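Local structure of enoyl-CoA hydratase (Mycolicibacterium smegmatis, 7MCM) at residues D25-I30 with F64-N69; S136-E141 with G174-A179. The protein probably hydrates trans-2-enoyl-CoA thioesters to (3S)-3-hydroxyacyl-CoA in fatty acid metabolism, as a member of the crotonase family. All coordinates share one frame; numbering follows the deposited sequence.

Contact 1 (D25-I30 with F64-N69)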
# COMPACT_ATOMS: atom_id res chain seq x y z
N ASP B 25 -3.86 -41.08 10.95
CA ASP B 25 -3.73 -41.85 9.72
C ASP B 25 -3.07 -41.06 8.59
O ASP B 25 -2.89 -41.62 7.50
CB ASP B 25 -5.11 -42.39 9.29
CG ASP B 25 -6.16 -41.30 9.14
OD1 ASP B 25 -6.06 -40.26 9.82
OD2 ASP B 25 -7.12 -41.50 8.36
N ALA B 26 -2.70 -39.80 8.83
CA ALA B 26 -2.04 -38.97 7.83
C ALA B 26 -0.99 -38.05 8.46
O ALA B 26 -0.73 -36.96 7.94
CB ALA B 26 -3.06 -38.14 7.04
N ALA B 27 -0.38 -38.48 9.56
CA ALA B 27 0.75 -37.77 10.17
C ALA B 27 0.43 -36.31 10.43
O ALA B 27 1.20 -35.40 10.12
CB ALA B 27 2.01 -37.91 9.30
N ASN B 28 -0.77 -36.08 10.99
CA ASN B 28 -1.23 -34.76 11.43
C ASN B 28 -1.33 -33.77 10.28
O ASN B 28 -1.15 -32.56 10.48
CB ASN B 28 -0.34 -34.21 12.56
CG ASN B 28 -0.51 -34.98 13.84
OD1 ASN B 28 -1.45 -35.78 13.98
ND2 ASN B 28 0.41 -34.77 14.78
N ALA B 29 -1.61 -34.27 9.07
CA ALA B 29 -1.88 -33.39 7.95
C ALA B 29 -3.07 -32.49 8.26
O ALA B 29 -4.03 -32.91 8.91
CB ALA B 29 -2.17 -34.21 6.68
N ILE B 30 -3.01 -31.24 7.78
CA ILE B 30 -4.04 -30.25 8.05
C ILE B 30 -4.84 -29.92 6.80
O ILE B 30 -5.67 -29.01 6.82
CB ILE B 30 -3.46 -28.97 8.67
CG1 ILE B 30 -2.45 -28.31 7.70
CG2 ILE B 30 -2.82 -29.27 10.02
CD1 ILE B 30 -2.12 -26.87 8.02
N PHE B 64 4.51 -32.60 14.29
CA PHE B 64 3.66 -31.42 14.43
C PHE B 64 2.58 -31.46 13.36
O PHE B 64 1.38 -31.56 13.67
CB PHE B 64 4.51 -30.14 14.34
CG PHE B 64 3.71 -28.86 14.39
CD1 PHE B 64 3.20 -28.38 15.59
CD2 PHE B 64 3.47 -28.14 13.22
CE1 PHE B 64 2.46 -27.20 15.63
CE2 PHE B 64 2.74 -26.95 13.26
CZ PHE B 64 2.24 -26.48 14.47
N SER B 65 2.99 -31.41 12.10
CA SER B 65 2.09 -31.65 10.97
C SER B 65 2.93 -31.98 9.75
O SER B 65 3.77 -31.17 9.33
CB SER B 65 1.21 -30.43 10.70
OG SER B 65 0.50 -30.59 9.49
N ALA B 66 2.72 -33.18 9.16
CA ALA B 66 3.33 -33.53 7.88
C ALA B 66 2.73 -32.80 6.73
O ALA B 66 3.10 -33.16 5.61
CB ALA B 66 3.22 -35.03 7.61
N GLY B 67 1.85 -31.82 6.99
CA GLY B 67 1.21 -31.01 5.97
C GLY B 67 0.06 -31.66 5.22
O GLY B 67 -1.10 -31.34 5.49
N GLY B 68 0.35 -32.56 4.27
CA GLY B 68 -0.66 -33.26 3.49
C GLY B 68 -0.70 -32.80 2.04
O GLY B 68 0.14 -32.02 1.58
N ASN B 69 -1.71 -33.29 1.33
CA ASN B 69 -1.89 -32.98 -0.10
C ASN B 69 -3.02 -31.98 -0.32
O ASN B 69 -2.80 -30.84 -0.74
CB ASN B 69 -2.16 -34.25 -0.90

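Contact 2 (S136-E141 with G174-A179)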
# COMPACT_ATOMS: atom_id res chain seq x y z
N SER B 136 13.77 -32.40 18.45
CA SER B 136 13.55 -33.29 17.32
C SER B 136 12.70 -32.65 16.23
O SER B 136 12.45 -33.29 15.20
CB SER B 136 12.90 -34.60 17.80
OG SER B 136 11.61 -34.36 18.34
N ALA B 137 12.29 -31.40 16.40
CA ALA B 137 11.52 -30.73 15.37
C ALA B 137 12.40 -30.37 14.18
O ALA B 137 13.62 -30.19 14.30
CB ALA B 137 10.86 -29.47 15.91
N PHE B 138 11.76 -30.24 13.02
CA PHE B 138 12.40 -29.64 11.86
C PHE B 138 11.32 -29.07 10.95
O PHE B 138 10.14 -29.40 11.08
CB PHE B 138 13.29 -30.64 11.10
CG PHE B 138 12.55 -31.79 10.50
CD1 PHE B 138 12.03 -31.70 9.22
CD2 PHE B 138 12.41 -32.98 11.19
CE1 PHE B 138 11.36 -32.76 8.64
CE2 PHE B 138 11.75 -34.06 10.63
CZ PHE B 138 11.23 -33.95 9.35
N PHE B 139 11.75 -28.18 10.06
CA PHE B 139 10.86 -27.46 9.17
C PHE B 139 11.28 -27.70 7.73
O PHE B 139 12.48 -27.84 7.43
CB PHE B 139 10.89 -25.95 9.46
CG PHE B 139 10.52 -25.59 10.87
CD1 PHE B 139 11.44 -25.75 11.90
CD2 PHE B 139 9.25 -25.12 11.17
CE1 PHE B 139 11.09 -25.44 13.22
CE2 PHE B 139 8.90 -24.80 12.48
CZ PHE B 139 9.83 -24.96 13.50
N ALA B 140 10.31 -27.79 6.84
CA ALA B 140 10.61 -27.95 5.42
C ALA B 140 9.50 -27.29 4.62
O ALA B 140 8.34 -27.71 4.70
CB ALA B 140 10.77 -29.42 5.02
N GLU B 141 9.87 -26.26 3.87
CA GLU B 141 9.03 -25.66 2.84
C GLU B 141 9.19 -26.52 1.59
O GLU B 141 9.81 -26.13 0.60
CB GLU B 141 9.45 -24.21 2.61
CG GLU B 141 8.46 -23.35 1.86
CD GLU B 141 7.27 -22.94 2.73
OE1 GLU B 141 6.62 -23.84 3.28
OE2 GLU B 141 6.97 -21.73 2.82
N GLY B 174 13.73 -26.20 -0.80
CA GLY B 174 12.83 -27.11 -0.13
C GLY B 174 13.46 -27.95 0.95
O GLY B 174 12.81 -28.86 1.47
N ASP B 175 14.72 -27.68 1.30
CA ASP B 175 15.43 -28.60 2.18
C ASP B 175 15.00 -28.42 3.63
O ASP B 175 14.48 -27.38 4.04
CB ASP B 175 16.94 -28.37 2.06
CG ASP B 175 17.47 -28.71 0.70
OD1 ASP B 175 16.77 -29.41 -0.07
OD2 ASP B 175 18.60 -28.27 0.38
N ARG B 176 15.27 -29.44 4.43
CA ARG B 176 14.87 -29.44 5.83
C ARG B 176 15.79 -28.55 6.65
O ARG B 176 17.00 -28.52 6.44
CB ARG B 176 14.91 -30.85 6.40
CG ARG B 176 13.92 -31.81 5.78
CD ARG B 176 14.07 -33.19 6.40
NE ARG B 176 13.04 -34.12 5.95
CZ ARG B 176 12.86 -35.34 6.45
NH1 ARG B 176 13.63 -35.80 7.42
NH2 ARG B 176 11.89 -36.11 5.95
N VAL B 177 15.20 -27.85 7.62
CA VAL B 177 15.90 -26.97 8.55
C VAL B 177 15.70 -27.55 9.95
O VAL B 177 14.56 -27.65 10.43
CB VAL B 177 15.35 -25.53 8.47
CG1 VAL B 177 16.00 -24.59 9.51
CG2 VAL B 177 15.48 -25.00 7.04
N ASP B 178 16.80 -27.95 10.61
CA ASP B 178 16.65 -28.60 11.90
C ASP B 178 16.40 -27.54 12.98
O ASP B 178 16.35 -26.35 12.71
CB ASP B 178 17.87 -29.49 12.21
CG ASP B 178 19.18 -28.71 12.30
OD1 ASP B 178 19.17 -27.47 12.41
OD2 ASP B 178 20.25 -29.35 12.27
N ALA B 179 16.20 -28.00 14.23
CA ALA B 179 15.78 -27.10 15.30
C ALA B 179 16.86 -26.07 15.60
O ALA B 179 16.57 -24.88 15.80
CB ALA B 179 15.43 -27.90 16.55
O HOH W 1 16.01 -30.99 14.83
O HOH W 2 12.62 -25.66 3.33

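Contact 1 (D25-I30 with F64-N69)
Ala27 and Asn28 are the corner of a type I' turn, and their segment lies with Asn28 beside Ser65 and Ala29 beside Gly67, held by two backbone hydrogen bonds. Ala66 N donates to Ala27 O at 2.9 Å. The second bond runs from Ile30 N to Gly67 O at 3.0 Å.

Ser65 supplies a third bond from its side chain. Its OG stands anti to the backbone N (chi1 171°) and donates to Asn28 O at 2.8 Å, coming in 35° off the carbonyl plane. The same OG accepts Gly67 N at 3.1 Å, which makes an ST turn. The hydroxyl thus ties its own loop to the opposite one.

Asn28 sets its CB against Phe64 O at 3.3 Å. Its amide has its hydrogen bonds to residues outside the two segments: ND2 donates to Ala60 O and Phe63 O, and OD1 accepts Val23 N. Apolar packing between side chains is limited to Ala27 CB on Ala66 CB at 3.6 Å. Two further van der Waals contacts involve Ala29 CB, against Gly67 O and Gly68 CA, and Ile30 CG2, 3.6 Å from Ser65 OG. Ile30 also packs on Ala120 and Leu124 of helix 120-127.

The two loops follow parallel strands 16-21 and 54-59 of the main sheet. The Phe-Ser-Ala-Gly-Gly sequence of 64-68 matches the crotonase segment that, in relatives, gives one backbone N-H of the oxyanion hole. By that comparison Gly68 probably plays this part here.

Contact 2 (S136-E141 with G174-A179)
Phe138 and Arg176 pair their side chains on one side of an antiparallel strand pair. The hydrogen-bonded pair is Phe139 with Val177: Phe139 N donates to Val177 O at 2.9 Å, and Val177 N to Phe139 O at 2.7 Å.

Arg176 starts with CB 4.1 Å from Phe138 CD1. CG, anti to the carbonyl carbon (chi1 -65°), touches Phe138 CD1 at 3.9 Å and Ala140 CB at 4.0 Å. The chain then runs extended to NE. CD and NE both approach Phe138 CE1, NE at 3.5 Å. At the tip, Phe138 CZ sits over the centre of the guanidinium, with CZ and NH1 of Arg176 each about 3.6 Å from it. The two planes are 22° apart.

Two waters join the backbones on either side of the direct bonds. One links Ala137 O to Ala179 N; the other links Asp175 O to Glu141 N.

The Asp175 carboxylate forms salt bridges with Arg207 and Lys210 of the second subunit. Strand 138-140 lies between 116-118 and 177-178 in the small sheet. Phe139 packs on helices 120-127 and 179-185. Asp178 is the N-cap of the latter, and its OD1 also bonds Thr181 OG1.

How the contacts relate
Contact 1 comes first along the chain and closes before contact 2 opens. Their centres are 15 Å apart and their nearest atoms about 6 Å, so they do not touch. Strand 116-118 connects them: Ser65 of contact 1 bonds by its backbone to Ala116 and Ile118, while Phe138 and Ala140 of contact 2 bond to Ala117. Helix 120-127 follows that strand and packs against Ile30 and Phe64 from one contact and Phe139 from the other. Contact 1 thus joins loops that leave the main sheet, and contact 2 pairs two of the three strands of the small sheet. Both belong to one crotonase fold, and contact 2 also reaches a neighbouring subunit.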